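Local coordinates for esterase (Uncultured bacterium, PDB 5EGN), which hydrolyses carboxylic esters and degrades N-acyl homoserine lactones, the quorum-sensing signals of many bacteria, at residues 88-93 / 112-117; 19-24 / 82-87; 118-123 / 194-199; 13-18 / 45-50; 148-153 / 241-246. The protein carries 2 engineered substitutions. All blocks are in the same frame, centred on the assembly; numbering follows the deposited sequence.

Interaction 1: 88-93 / 112-117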
# COMPACT_ATOMS: atom_id res chain seq x y z
N VAL A 88 -13.93 -7.48 -13.45
CA VAL A 88 -14.07 -6.03 -13.49
C VAL A 88 -12.67 -5.43 -13.54
O VAL A 88 -11.84 -5.73 -12.69
CB VAL A 88 -14.82 -5.50 -12.25
CG1 VAL A 88 -14.60 -4.00 -12.11
CG2 VAL A 88 -16.30 -5.85 -12.33
N PHE A 89 -12.41 -4.59 -14.53
CA PHE A 89 -11.06 -4.04 -14.68
C PHE A 89 -10.99 -2.55 -14.36
O PHE A 89 -11.66 -1.73 -14.98
CB PHE A 89 -10.54 -4.30 -16.09
CG PHE A 89 -10.29 -5.75 -16.38
CD1 PHE A 89 -9.15 -6.38 -15.92
CD2 PHE A 89 -11.21 -6.49 -17.11
CE1 PHE A 89 -8.92 -7.71 -16.18
CE2 PHE A 89 -10.99 -7.83 -17.37
CZ PHE A 89 -9.84 -8.44 -16.91
N VAL A 90 -10.16 -2.24 -13.37
CA VAL A 90 -9.92 -0.86 -12.96
C VAL A 90 -8.50 -0.45 -13.35
O VAL A 90 -7.53 -0.87 -12.72
CB VAL A 90 -10.12 -0.68 -11.45
CG1 VAL A 90 -9.99 0.78 -11.07
CG2 VAL A 90 -11.48 -1.22 -11.04
N GLY A 91 -8.39 0.37 -14.39
CA GLY A 91 -7.09 0.75 -14.91
C GLY A 91 -6.76 2.22 -14.74
O GLY A 91 -7.58 3.09 -15.03
N ASN A 92 -5.55 2.49 -14.27
CA ASN A 92 -5.07 3.85 -14.07
C ASN A 92 -3.92 4.17 -15.02
O ASN A 92 -2.91 3.46 -15.04
CB ASN A 92 -4.63 4.04 -12.62
CG ASN A 92 -4.38 5.49 -12.27
OD1 ASN A 92 -3.64 5.80 -11.34
ND2 ASN A 92 -5.01 6.40 -13.01
N SER A 93 -4.08 5.23 -15.82
CA SER A 93 -3.12 5.59 -16.86
C SER A 93 -2.84 4.42 -17.79
O SER A 93 -3.68 4.04 -18.60
CB SER A 93 -1.81 6.09 -16.23
OG SER A 93 -0.80 6.24 -17.22
N GLY A 112 -16.65 -5.57 -17.10
CA GLY A 112 -16.73 -4.16 -17.41
C GLY A 112 -15.45 -3.44 -17.05
O GLY A 112 -14.53 -4.04 -16.48
N ASN A 113 -15.39 -2.15 -17.36
CA ASN A 113 -14.17 -1.38 -17.13
C ASN A 113 -14.40 -0.08 -16.38
O ASN A 113 -15.37 0.64 -16.64
CB ASN A 113 -13.49 -1.08 -18.46
CG ASN A 113 -13.32 -2.31 -19.33
OD1 ASN A 113 -12.50 -3.18 -19.05
ND2 ASN A 113 -14.10 -2.38 -20.40
N LEU A 114 -13.51 0.22 -15.44
CA LEU A 114 -13.39 1.57 -14.91
C LEU A 114 -12.05 2.12 -15.35
O LEU A 114 -11.00 1.74 -14.83
CB LEU A 114 -13.53 1.60 -13.39
CG LEU A 114 -13.83 2.97 -12.76
CD1 LEU A 114 -14.50 2.82 -11.40
CD2 LEU A 114 -12.58 3.83 -12.62
N ILE A 115 -12.08 3.03 -16.33
CA ILE A 115 -10.87 3.66 -16.84
C ILE A 115 -10.60 4.96 -16.09
O ILE A 115 -11.36 5.92 -16.23
CB ILE A 115 -10.97 3.94 -18.34
CG1 ILE A 115 -11.49 2.72 -19.08
CG2 ILE A 115 -9.62 4.35 -18.90
CD1 ILE A 115 -10.48 1.59 -19.14
N LEU A 116 -9.53 4.99 -15.31
CA LEU A 116 -9.18 6.19 -14.55
C LEU A 116 -7.98 6.92 -15.13
O LEU A 116 -6.87 6.38 -15.14
CB LEU A 116 -8.91 5.85 -13.08
CG LEU A 116 -8.55 7.07 -12.24
CD1 LEU A 116 -9.78 7.91 -11.95
CD2 LEU A 116 -7.85 6.67 -10.94
N SER A 117 -8.21 8.14 -15.59
CA SER A 117 -7.15 9.03 -16.07
C SER A 117 -6.24 8.38 -17.10
O SER A 117 -5.04 8.23 -16.88
CB SER A 117 -6.31 9.52 -14.88
OG SER A 117 -7.12 10.15 -13.90
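Val90 and Leu114 sit abreast in two parallel neighbouring strands, 88-92 and 112-116, whose axes approach to 4.7 Å at 13°. Amides and carbonyls of Phe89 and Gly91 bond to Gly112, Leu114 and Leu116 in alternation, the Leu114 N to Phe89 O bond measuring 2.7 Å. Where the ladder ends, Leu116 O takes two donors. Ser93 N, 3.1 Å from Leu116 O, arrives nearly in line with the carbonyl. Asn92 ND2 lies 2.8 Å from Leu116 O but well above the carbonyl plane, 54° out of it, although the oxygen stays in the plane of the amide. Asn92 CG is anti to the backbone N (chi1 -168°), and the side chain runs alongside Leu116, with ND2 3.5 Å from Leu116 CD2. Gln245 NE2 bonds to Asn92 OD1, fixing the other end of the amide. On the face carrying Phe89, the CB of that residue meets Asn113 OD1 at 3.7 Å; Asn103 ND2 bonds to the same oxygen. Ser93 follows at positive phi, immediately before helix 94-105. This sharp strand-to-helix turn in a Gly-X-Ser-X-Gly sequence is consistent with the nucleophile elbow of an alpha/beta hydrolase.

Interaction 2: 19-24 / 82-87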
# COMPACT_ATOMS: atom_id res chain seq x y z
N GLY A 19 -15.96 -13.69 -4.71
CA GLY A 19 -17.12 -13.14 -5.39
C GLY A 19 -16.82 -12.69 -6.81
O GLY A 19 -16.04 -13.32 -7.52
N VAL A 20 -17.46 -11.61 -7.23
CA VAL A 20 -17.21 -11.02 -8.54
C VAL A 20 -15.84 -10.37 -8.55
O VAL A 20 -15.57 -9.47 -7.76
CB VAL A 20 -18.29 -9.98 -8.91
CG1 VAL A 20 -17.96 -9.31 -10.23
CG2 VAL A 20 -19.66 -10.64 -8.97
N PRO A 21 -14.96 -10.83 -9.45
CA PRO A 21 -13.55 -10.39 -9.48
C PRO A 21 -13.36 -8.94 -9.92
O PRO A 21 -14.00 -8.49 -10.87
CB PRO A 21 -12.91 -11.34 -10.50
CG PRO A 21 -13.88 -12.48 -10.66
CD PRO A 21 -15.23 -11.86 -10.46
N ILE A 22 -12.49 -8.23 -9.21
CA ILE A 22 -12.10 -6.87 -9.60
C ILE A 22 -10.59 -6.80 -9.76
O ILE A 22 -9.85 -7.06 -8.81
CB ILE A 22 -12.55 -5.81 -8.58
CG1 ILE A 22 -14.06 -5.87 -8.36
CG2 ILE A 22 -12.13 -4.42 -9.03
CD1 ILE A 22 -14.56 -4.88 -7.33
N VAL A 23 -10.12 -6.43 -10.95
CA VAL A 23 -8.69 -6.37 -11.20
C VAL A 23 -8.15 -4.94 -11.22
O VAL A 23 -8.55 -4.13 -12.05
CB VAL A 23 -8.32 -7.06 -12.52
CG1 VAL A 23 -6.84 -6.93 -12.79
CG2 VAL A 23 -8.73 -8.53 -12.47
N PHE A 24 -7.24 -4.64 -10.30
CA PHE A 24 -6.61 -3.33 -10.21
C PHE A 24 -5.24 -3.31 -10.90
O PHE A 24 -4.32 -4.10 -10.58
CB PHE A 24 -6.47 -2.89 -8.75
CG PHE A 24 -7.79 -2.73 -8.03
CD1 PHE A 24 -8.31 -3.77 -7.28
CD2 PHE A 24 -8.50 -1.54 -8.11
CE1 PHE A 24 -9.51 -3.62 -6.61
CE2 PHE A 24 -9.70 -1.39 -7.44
CZ PHE A 24 -10.21 -2.44 -6.70
N LEU A 82 -5.56 -17.84 -11.39
CA LEU A 82 -6.61 -17.61 -10.40
C LEU A 82 -7.95 -18.21 -10.83
O LEU A 82 -8.96 -18.04 -10.14
CB LEU A 82 -6.77 -16.11 -10.14
CG LEU A 82 -5.68 -15.42 -9.31
CD1 LEU A 82 -5.90 -13.92 -9.27
CD2 LEU A 82 -5.63 -15.99 -7.90
N LYS A 83 -7.94 -18.91 -11.96
CA LYS A 83 -9.13 -19.58 -12.49
C LYS A 83 -10.30 -18.62 -12.61
O LYS A 83 -11.43 -18.94 -12.23
CB LYS A 83 -9.50 -20.78 -11.60
CG LYS A 83 -8.43 -21.87 -11.55
CD LYS A 83 -8.73 -22.91 -10.48
CE LYS A 83 -7.57 -23.03 -9.49
NZ LYS A 83 -7.78 -24.12 -8.50
N VAL A 84 -10.02 -17.44 -13.14
CA VAL A 84 -11.03 -16.40 -13.31
C VAL A 84 -11.50 -16.34 -14.75
O VAL A 84 -10.70 -16.22 -15.68
CB VAL A 84 -10.49 -15.02 -12.88
CG1 VAL A 84 -11.49 -13.92 -13.21
CG2 VAL A 84 -10.15 -15.01 -11.40
N ASP A 85 -12.81 -16.42 -14.94
CA ASP A 85 -13.41 -16.33 -16.27
C ASP A 85 -13.45 -14.89 -16.76
O ASP A 85 -12.76 -14.53 -17.71
CB ASP A 85 -14.81 -16.94 -16.28
CG ASP A 85 -14.79 -18.45 -16.16
OD1 ASP A 85 -13.69 -19.03 -16.18
OD2 ASP A 85 -15.88 -19.05 -16.07
N ARG A 86 -14.27 -14.07 -16.10
CA ARG A 86 -14.38 -12.66 -16.44
C ARG A 86 -14.14 -11.80 -15.21
O ARG A 86 -14.34 -12.25 -14.08
CB ARG A 86 -15.76 -12.35 -17.03
CG ARG A 86 -16.10 -13.14 -18.28
CD ARG A 86 -17.46 -12.74 -18.82
NE ARG A 86 -17.85 -13.54 -19.98
CZ ARG A 86 -17.72 -13.15 -21.24
NH1 ARG A 86 -17.22 -11.96 -21.53
NH2 ARG A 86 -18.10 -13.96 -22.22
N ALA A 87 -13.72 -10.55 -15.42
CA ALA A 87 -13.40 -9.68 -14.30
C ALA A 87 -13.78 -8.22 -14.55
O ALA A 87 -13.93 -7.79 -15.69
CB ALA A 87 -11.93 -9.79 -13.96
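Pro21 and Ala87 lie abreast, their CA atoms 4.9 Å apart, in neighbouring parts of the sheet, and the proline ring takes part in three of the four residue contacts. From its backbone the ring can be followed atom by atom. CB, directed toward the other segment, meets the methyl of Ala87, with Pro21 CB 3.9 Å from Ala87 CB. CG, at the far corner of the ring, reaches two groups: it lies 3.5 Å from Arg86 O, and it touches one branch of Val84, with Pro21 CG 3.8 Å from Val84 CG1. CD then closes the ring back toward its own nitrogen, still near the same carbonyl oxygen, Pro21 CD being 3.7 Å from Arg86 O. The Pro21 and Val84 side chains slide past each other in opposite directions, and the CG1 branch of Val84, anti to its backbone N (chi1 174°), makes the touch.

The setting is the central sheet of the alpha/beta hydrolase fold, where strand 21-25 lies between the parallel strands 47-51 and 87-92. The chain passes from 47-51 to 87-92 through helix 68-81, a beta-alpha-beta crossover that skips over 21-25, and residues 82-86 form the loop that leads into strand 87-92. Just past the helix, Lys83 takes positive phi in a Schellman motif, and the chain then runs past Val84 to the sheet. Further along, the Ala87 methyl is shared: besides Pro21 it packs on Val23, with Ala87 CB 3.7 Å from Val23 CG2. Pairing of the two strands begins one residue later, where Val88 bonds through its backbone to both Pro21 and Val23.

Interaction 3: 118-123 / 194-199; sequences SGTGLG and NIKDRL
Thr120 OG1 accepts the backbone N-H of Ile195, with 2.8 Å between Thr120 OG1 and Ile195 N and an N-H...O angle of 162°. The hydroxyl reaches this N-H because OG1 is anti to the threonine backbone N (chi1 -171°). It also lies 3.6 Å from Ile195 CG1, and a weak bond links it to Trp193 O. The methyl branch serves a different partner: Thr120 CG2 packs 3.7 Å from Lys196 CG, the two side chains crossing obliquely. Beside them Gly121 CA is 3.5 Å from the amide nitrogen ND2 of Asn194.

In the second shell, Asn194 OD1 accepts from Lys196 N at 3.1 Å, forming an Asx turn that shapes the backbone presenting Ile195 N. Arg198 braces the same bend, its NH2 bonding to Asn194 O at 2.8 Å while Ile195 CG2 covers one guanidinium face toward the rim. Lys196 NZ is held by a salt bridge to Glu124. Leu224 of helix 219-228 touches both Thr120 and Leu199.

The two segments bracket the largely helical insertion between strands 110-116 and 206-211, the place where alpha/beta hydrolases commonly carry their cap.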
# COMPACT_ATOMS: atom_id res chain seq x y z
N SER A 118 -6.81 8.00 -18.24
CA SER A 118 -6.04 7.35 -19.29
C SER A 118 -6.31 7.98 -20.65
O SER A 118 -7.01 8.98 -20.76
CB SER A 118 -6.33 5.85 -19.33
OG SER A 118 -5.39 5.17 -20.15
N GLY A 119 -5.75 7.37 -21.69
CA GLY A 119 -5.89 7.87 -23.05
C GLY A 119 -5.21 6.96 -24.05
O GLY A 119 -4.70 5.89 -23.68
N THR A 120 -5.19 7.37 -25.31
CA THR A 120 -4.49 6.61 -26.34
C THR A 120 -3.78 7.57 -27.30
O THR A 120 -4.20 8.71 -27.46
CB THR A 120 -5.46 5.69 -27.13
OG1 THR A 120 -4.71 4.82 -27.98
CG2 THR A 120 -6.42 6.51 -27.97
N GLY A 121 -2.71 7.09 -27.92
CA GLY A 121 -1.86 7.95 -28.72
C GLY A 121 -1.31 9.06 -27.85
O GLY A 121 -1.28 10.22 -28.24
N LEU A 122 -0.87 8.68 -26.65
CA LEU A 122 -0.46 9.64 -25.64
C LEU A 122 0.77 10.43 -26.07
O LEU A 122 0.85 11.63 -25.83
CB LEU A 122 -0.17 8.92 -24.32
CG LEU A 122 -0.38 9.72 -23.03
CD1 LEU A 122 -1.87 9.90 -22.77
CD2 LEU A 122 0.30 9.04 -21.86
N GLY A 123 1.71 9.75 -26.71
CA GLY A 123 2.96 10.35 -27.11
C GLY A 123 2.83 11.55 -28.03
O GLY A 123 3.55 12.53 -27.89
N ASN A 194 -1.56 3.13 -29.66
CA ASN A 194 -2.61 3.94 -30.25
C ASN A 194 -3.72 3.10 -30.87
O ASN A 194 -3.50 2.37 -31.83
CB ASN A 194 -2.01 4.87 -31.31
CG ASN A 194 -2.96 5.97 -31.74
OD1 ASN A 194 -4.17 5.78 -31.80
ND2 ASN A 194 -2.40 7.14 -32.05
N ILE A 195 -4.92 3.20 -30.30
CA ILE A 195 -6.07 2.45 -30.80
C ILE A 195 -7.27 3.35 -31.06
O ILE A 195 -8.42 2.95 -30.85
CB ILE A 195 -6.49 1.33 -29.83
CG1 ILE A 195 -6.86 1.91 -28.46
CG2 ILE A 195 -5.38 0.30 -29.68
CD1 ILE A 195 -7.80 1.02 -27.66
N LYS A 196 -7.00 4.57 -31.52
CA LYS A 196 -8.05 5.55 -31.81
C LYS A 196 -9.12 4.99 -32.75
O LYS A 196 -10.31 5.24 -32.56
CB LYS A 196 -7.45 6.81 -32.43
CG LYS A 196 -6.64 7.67 -31.47
CD LYS A 196 -6.00 8.84 -32.20
CE LYS A 196 -5.33 9.81 -31.24
NZ LYS A 196 -3.87 9.56 -31.08
N ASP A 197 -8.69 4.23 -33.75
CA ASP A 197 -9.60 3.70 -34.76
C ASP A 197 -10.35 2.46 -34.28
O ASP A 197 -11.35 2.06 -34.87
CB ASP A 197 -8.83 3.39 -36.04
CG ASP A 197 -7.55 2.64 -35.77
OD1 ASP A 197 -6.90 2.91 -34.73
OD2 ASP A 197 -7.18 1.77 -36.59
N ARG A 198 -9.85 1.85 -33.21
CA ARG A 198 -10.38 0.58 -32.74
C ARG A 198 -11.19 0.72 -31.46
O ARG A 198 -11.67 -0.27 -30.91
CB ARG A 198 -9.23 -0.41 -32.54
CG ARG A 198 -8.51 -0.79 -33.83
CD ARG A 198 -7.22 -1.56 -33.57
NE ARG A 198 -6.09 -0.68 -33.27
CZ ARG A 198 -4.86 -1.11 -33.01
NH1 ARG A 198 -4.60 -2.41 -33.02
NH2 ARG A 198 -3.89 -0.24 -32.75
N LEU A 199 -11.35 1.95 -30.99
CA LEU A 199 -12.07 2.21 -29.74
C LEU A 199 -13.54 1.79 -29.81
O LEU A 199 -14.10 1.31 -28.83
CB LEU A 199 -11.98 3.69 -29.36
CG LEU A 199 -10.67 4.16 -28.73
CD1 LEU A 199 -10.58 5.67 -28.77
CD2 LEU A 199 -10.55 3.65 -27.30

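Interaction 4: 13-18 / 45-50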
# COMPACT_ATOMS: atom_id res chain seq x y z
N TYR A 13 1.29 -10.59 -7.98
CA TYR A 13 -0.10 -10.18 -7.81
C TYR A 13 -0.54 -10.48 -6.38
O TYR A 13 0.02 -11.35 -5.73
CB TYR A 13 -1.01 -10.91 -8.80
CG TYR A 13 -1.17 -12.39 -8.52
CD1 TYR A 13 -0.22 -13.30 -8.94
CD2 TYR A 13 -2.28 -12.86 -7.83
CE1 TYR A 13 -0.37 -14.65 -8.68
CE2 TYR A 13 -2.43 -14.21 -7.57
CZ TYR A 13 -1.47 -15.10 -8.00
OH TYR A 13 -1.62 -16.45 -7.75
N ASP A 14 -1.55 -9.76 -5.91
CA ASP A 14 -2.18 -10.13 -4.64
C ASP A 14 -3.66 -10.41 -4.87
O ASP A 14 -4.30 -9.79 -5.72
CB ASP A 14 -1.99 -9.04 -3.59
CG ASP A 14 -0.60 -9.05 -2.97
OD1 ASP A 14 -0.04 -10.16 -2.79
OD2 ASP A 14 -0.08 -7.96 -2.67
N SER A 15 -4.19 -11.36 -4.11
CA SER A 15 -5.59 -11.76 -4.24
C SER A 15 -6.26 -11.93 -2.88
O SER A 15 -5.85 -12.76 -2.07
CB SER A 15 -5.70 -13.05 -5.04
OG SER A 15 -7.02 -13.57 -5.02
N TYR A 16 -7.31 -11.14 -2.63
CA TYR A 16 -8.06 -11.25 -1.38
C TYR A 16 -9.56 -11.38 -1.63
O TYR A 16 -10.08 -10.85 -2.61
CB TYR A 16 -7.81 -10.03 -0.47
CG TYR A 16 -6.36 -9.76 -0.12
CD1 TYR A 16 -5.79 -10.32 1.02
CD2 TYR A 16 -5.58 -8.92 -0.90
CE1 TYR A 16 -4.47 -10.06 1.35
CE2 TYR A 16 -4.27 -8.66 -0.57
CZ TYR A 16 -3.72 -9.23 0.55
OH TYR A 16 -2.41 -8.96 0.88
N GLY A 17 -10.27 -12.08 -0.75
CA GLY A 17 -11.72 -12.14 -0.81
C GLY A 17 -12.30 -13.04 -1.89
O GLY A 17 -11.57 -13.69 -2.64
N GLU A 18 -13.63 -13.06 -1.97
CA GLU A 18 -14.35 -13.94 -2.89
C GLU A 18 -15.58 -13.25 -3.51
O GLU A 18 -16.16 -12.35 -2.91
CB GLU A 18 -14.80 -15.21 -2.17
CG GLU A 18 -13.66 -16.14 -1.77
CD GLU A 18 -14.15 -17.35 -1.01
OE1 GLU A 18 -14.84 -17.18 0.01
OE2 GLU A 18 -13.85 -18.49 -1.45
N THR A 45 -16.48 -7.58 -0.35
CA THR A 45 -17.61 -7.93 -1.20
C THR A 45 -17.19 -8.60 -2.50
O THR A 45 -18.01 -9.20 -3.19
CB THR A 45 -18.45 -6.69 -1.55
OG1 THR A 45 -17.61 -5.68 -2.10
CG2 THR A 45 -19.13 -6.14 -0.30
N ASN A 46 -15.91 -8.50 -2.84
CA ASN A 46 -15.43 -9.00 -4.12
C ASN A 46 -14.13 -9.79 -4.03
O ASN A 46 -13.45 -9.78 -3.00
CB ASN A 46 -15.24 -7.84 -5.10
CG ASN A 46 -16.53 -7.13 -5.42
OD1 ASN A 46 -16.97 -6.25 -4.69
ND2 ASN A 46 -17.15 -7.52 -6.53
N HIS A 47 -13.80 -10.46 -5.12
CA HIS A 47 -12.51 -11.12 -5.28
C HIS A 47 -11.52 -10.12 -5.88
O HIS A 47 -11.45 -9.95 -7.10
CB HIS A 47 -12.64 -12.36 -6.17
CG HIS A 47 -11.36 -13.11 -6.36
ND1 HIS A 47 -11.24 -14.17 -7.24
CD2 HIS A 47 -10.14 -12.96 -5.80
CE1 HIS A 47 -10.01 -14.64 -7.20
NE2 HIS A 47 -9.32 -13.92 -6.34
N VAL A 48 -10.77 -9.43 -5.02
CA VAL A 48 -9.85 -8.40 -5.49
C VAL A 48 -8.51 -8.99 -5.90
O VAL A 48 -7.92 -9.83 -5.20
CB VAL A 48 -9.63 -7.30 -4.42
CG1 VAL A 48 -10.94 -6.59 -4.13
CG2 VAL A 48 -9.04 -7.87 -3.15
N ILE A 49 -8.05 -8.54 -7.06
CA ILE A 49 -6.79 -8.95 -7.66
C ILE A 49 -6.01 -7.71 -8.04
O ILE A 49 -6.44 -6.97 -8.91
CB ILE A 49 -7.02 -9.81 -8.92
CG1 ILE A 49 -7.93 -11.00 -8.61
CG2 ILE A 49 -5.70 -10.24 -9.54
CD1 ILE A 49 -8.80 -11.41 -9.78
N VAL A 50 -4.88 -7.47 -7.39
CA VAL A 50 -4.10 -6.27 -7.68
C VAL A 50 -2.75 -6.67 -8.26
O VAL A 50 -2.04 -7.51 -7.69
CB VAL A 50 -3.92 -5.40 -6.42
CG1 VAL A 50 -3.55 -6.27 -5.23
CG2 VAL A 50 -2.88 -4.31 -6.65
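Asp14 and Val50 pair across two antiparallel strands at the N-terminal side of the alpha/beta hydrolase sheet, 13-16 and 47-50, which run at 168° to each other. Backbone bonds come first: Asp14 and Val50 exchange two, Asp14 N to Val50 O measuring 2.9 Å, and Tyr16 and Val48 exchange another two. Ser15 and Ile49 form the non-hydrogen-bonded pair between them.

Among side chains the polar link is Ser15 OG to His47 NE2, 2.7 Å apart, a hydrogen bond whose direction is left open. The hydroxyl meets the imidazole at its edge, near the ring plane. His47 CD2 also lies 3.5 Å from Gly17 O.

Carbon-to-carbon contacts gather on the face of Asp14 and Tyr16. Val50 CG1, between its own backbone N and carbonyl carbon (chi1 45°), is 3.6 Å from Asp14 CB. Val48 CG2 approaches the edge of the Tyr16 ring and lies 3.7 Å from Tyr16 CB.

The second subunit reaches this contact too: Asp14 OD2 forms a salt bridge with Arg58 of that chain, and Ser173 of that chain bonds to Gly17 N. On the face of Ser15, Ile49 CG1 sits 3.9 Å above the His47 ring plane, offset toward the rim.

Interaction 5: 148-153 / 241-246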
# COMPACT_ATOMS: atom_id res chain seq x y z
N GLY A 148 1.97 18.16 -12.52
CA GLY A 148 0.70 18.37 -13.20
C GLY A 148 -0.23 17.18 -13.03
O GLY A 148 -1.29 17.11 -13.66
N ALA A 149 0.17 16.25 -12.17
CA ALA A 149 -0.59 15.02 -11.96
C ALA A 149 -1.50 15.10 -10.74
O ALA A 149 -2.38 14.25 -10.56
CB ALA A 149 0.36 13.84 -11.82
N VAL A 150 -1.30 16.11 -9.91
CA VAL A 150 -2.13 16.28 -8.72
C VAL A 150 -2.76 17.67 -8.71
O VAL A 150 -2.18 18.64 -9.20
CB VAL A 150 -1.33 16.06 -7.43
CG1 VAL A 150 -1.03 14.58 -7.23
CG2 VAL A 150 -0.04 16.87 -7.45
N SER A 151 -3.96 17.77 -8.14
CA SER A 151 -4.66 19.04 -8.07
C SER A 151 -4.01 19.96 -7.04
O SER A 151 -3.22 19.51 -6.21
CB SER A 151 -6.14 18.83 -7.73
OG SER A 151 -6.30 18.40 -6.39
N ALA A 152 -4.36 21.24 -7.10
CA ALA A 152 -3.85 22.22 -6.15
C ALA A 152 -4.33 21.88 -4.74
O ALA A 152 -3.57 21.98 -3.77
CB ALA A 152 -4.29 23.62 -6.54
N ARG A 153 -5.59 21.46 -4.64
CA ARG A 153 -6.18 21.06 -3.37
C ARG A 153 -5.44 19.86 -2.78
O ARG A 153 -5.24 19.78 -1.57
CB ARG A 153 -7.66 20.73 -3.57
CG ARG A 153 -8.44 20.45 -2.30
CD ARG A 153 -9.90 20.24 -2.64
NE ARG A 153 -10.69 19.79 -1.50
CZ ARG A 153 -11.80 20.39 -1.08
NH1 ARG A 153 -12.25 21.47 -1.72
NH2 ARG A 153 -12.46 19.92 -0.03
N GLY A 241 -6.45 15.33 -9.79
CA GLY A 241 -5.54 15.19 -10.91
C GLY A 241 -5.52 13.77 -11.47
O GLY A 241 -6.53 13.27 -11.95
N HIS A 242 -4.36 13.12 -11.38
CA HIS A 242 -4.15 11.82 -12.01
C HIS A 242 -4.53 10.65 -11.11
O HIS A 242 -4.76 9.54 -11.58
CB HIS A 242 -2.68 11.67 -12.44
CG HIS A 242 -2.46 10.73 -13.58
ND1 HIS A 242 -3.07 10.90 -14.81
CD2 HIS A 242 -1.70 9.62 -13.69
CE1 HIS A 242 -2.69 9.93 -15.62
NE2 HIS A 242 -1.86 9.14 -14.96
N PHE A 243 -4.60 10.90 -9.81
CA PHE A 243 -4.77 9.82 -8.85
C PHE A 243 -6.00 9.98 -7.97
O PHE A 243 -5.89 10.23 -6.77
CB PHE A 243 -3.52 9.70 -7.98
CG PHE A 243 -2.23 9.76 -8.76
CD1 PHE A 243 -1.75 8.64 -9.42
CD2 PHE A 243 -1.52 10.94 -8.84
CE1 PHE A 243 -0.57 8.70 -10.13
CE2 PHE A 243 -0.34 11.01 -9.55
CZ PHE A 243 0.14 9.89 -10.20
N TYR A 244 -7.18 9.82 -8.57
CA TYR A 244 -8.45 9.92 -7.85
C TYR A 244 -8.52 8.93 -6.68
O TYR A 244 -9.09 9.24 -5.64
CB TYR A 244 -9.61 9.67 -8.82
CG TYR A 244 -10.98 10.03 -8.28
CD1 TYR A 244 -11.12 10.90 -7.21
CD2 TYR A 244 -12.13 9.50 -8.85
CE1 TYR A 244 -12.37 11.23 -6.72
CE2 TYR A 244 -13.38 9.83 -8.37
CZ TYR A 244 -13.50 10.69 -7.31
OH TYR A 244 -14.75 11.02 -6.82
N GLN A 245 -7.92 7.76 -6.86
CA GLN A 245 -7.99 6.72 -5.83
C GLN A 245 -7.17 7.07 -4.60
O GLN A 245 -7.34 6.48 -3.54
CB GLN A 245 -7.54 5.37 -6.40
CG GLN A 245 -6.03 5.20 -6.52
CD GLN A 245 -5.49 5.70 -7.84
OE1 GLN A 245 -5.71 6.85 -8.22
NE2 GLN A 245 -4.78 4.84 -8.56
N LEU A 246 -6.27 8.05 -4.75
CA LEU A 246 -5.46 8.51 -3.62
C LEU A 246 -5.86 9.90 -3.15
O LEU A 246 -5.80 10.20 -1.96
CB LEU A 246 -3.97 8.50 -4.00
CG LEU A 246 -3.24 7.16 -3.91
CD1 LEU A 246 -1.76 7.35 -4.20
CD2 LEU A 246 -3.45 6.54 -2.54
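Ser151, whose N lies 3.9 Å from Gly241 N, has its OG gripped by Asp239 O, Ser154 OG and Glu247 OE2. Ser151 is the N-cap of helix 152-157. The contact joins the start of this helix, probably part of the cap, to the loop after strand 233-237, which in alpha/beta hydrolases carries the catalytic histidine; His242, with ND1 bonded to Asp214 and its ring touching Ser93, is consistent with that role in a Ser-Asp-His triad. Glu247 OE1 takes both Gly241 N and Phe243 N, tying down the loop.

Across the segments, His242 N donates to Ala149 O, though the modelled separation is too short to be trusted in detail. His242 CB lies 3.8 Å from Ala149 CB, while CG, anti to the backbone N (chi1 -154°), leads the ring away from Ala149. The Ala149 methyl meets the Phe243 ring as well, 3.7 Å from Phe243 CE2. His242 CB also lies over one face of that ring, offset toward the rim. Val150 CG1 comes to the edge of the Phe243 ring, 4.0 Å from Phe243 CD2.

How the interactions relate
Interactions 1, 2 and 4 belong to one sheet. Interaction 1 lies deepest, every touching residue buried, and is a parallel backbone ladder; interaction 4 is its antiparallel counterpart, partly exposed and in contact with the second subunit. Interaction 2 sits between them, joined to each by backbone bonds of strand 21-25, yet it is mostly apolar, without a hydrogen bond of its own. Interactions 3 and 5 are buried loop contacts: interaction 3 turns on one threonine hydroxyl bond, interaction 5 on packing round Phe243 and a doubtful backbone bond. Both touch interaction 1 at its carboxyl end: Ser118 OG bonds to Ser93 O, and interaction 5 brings its histidine to the same serine, so the putative active site lies there.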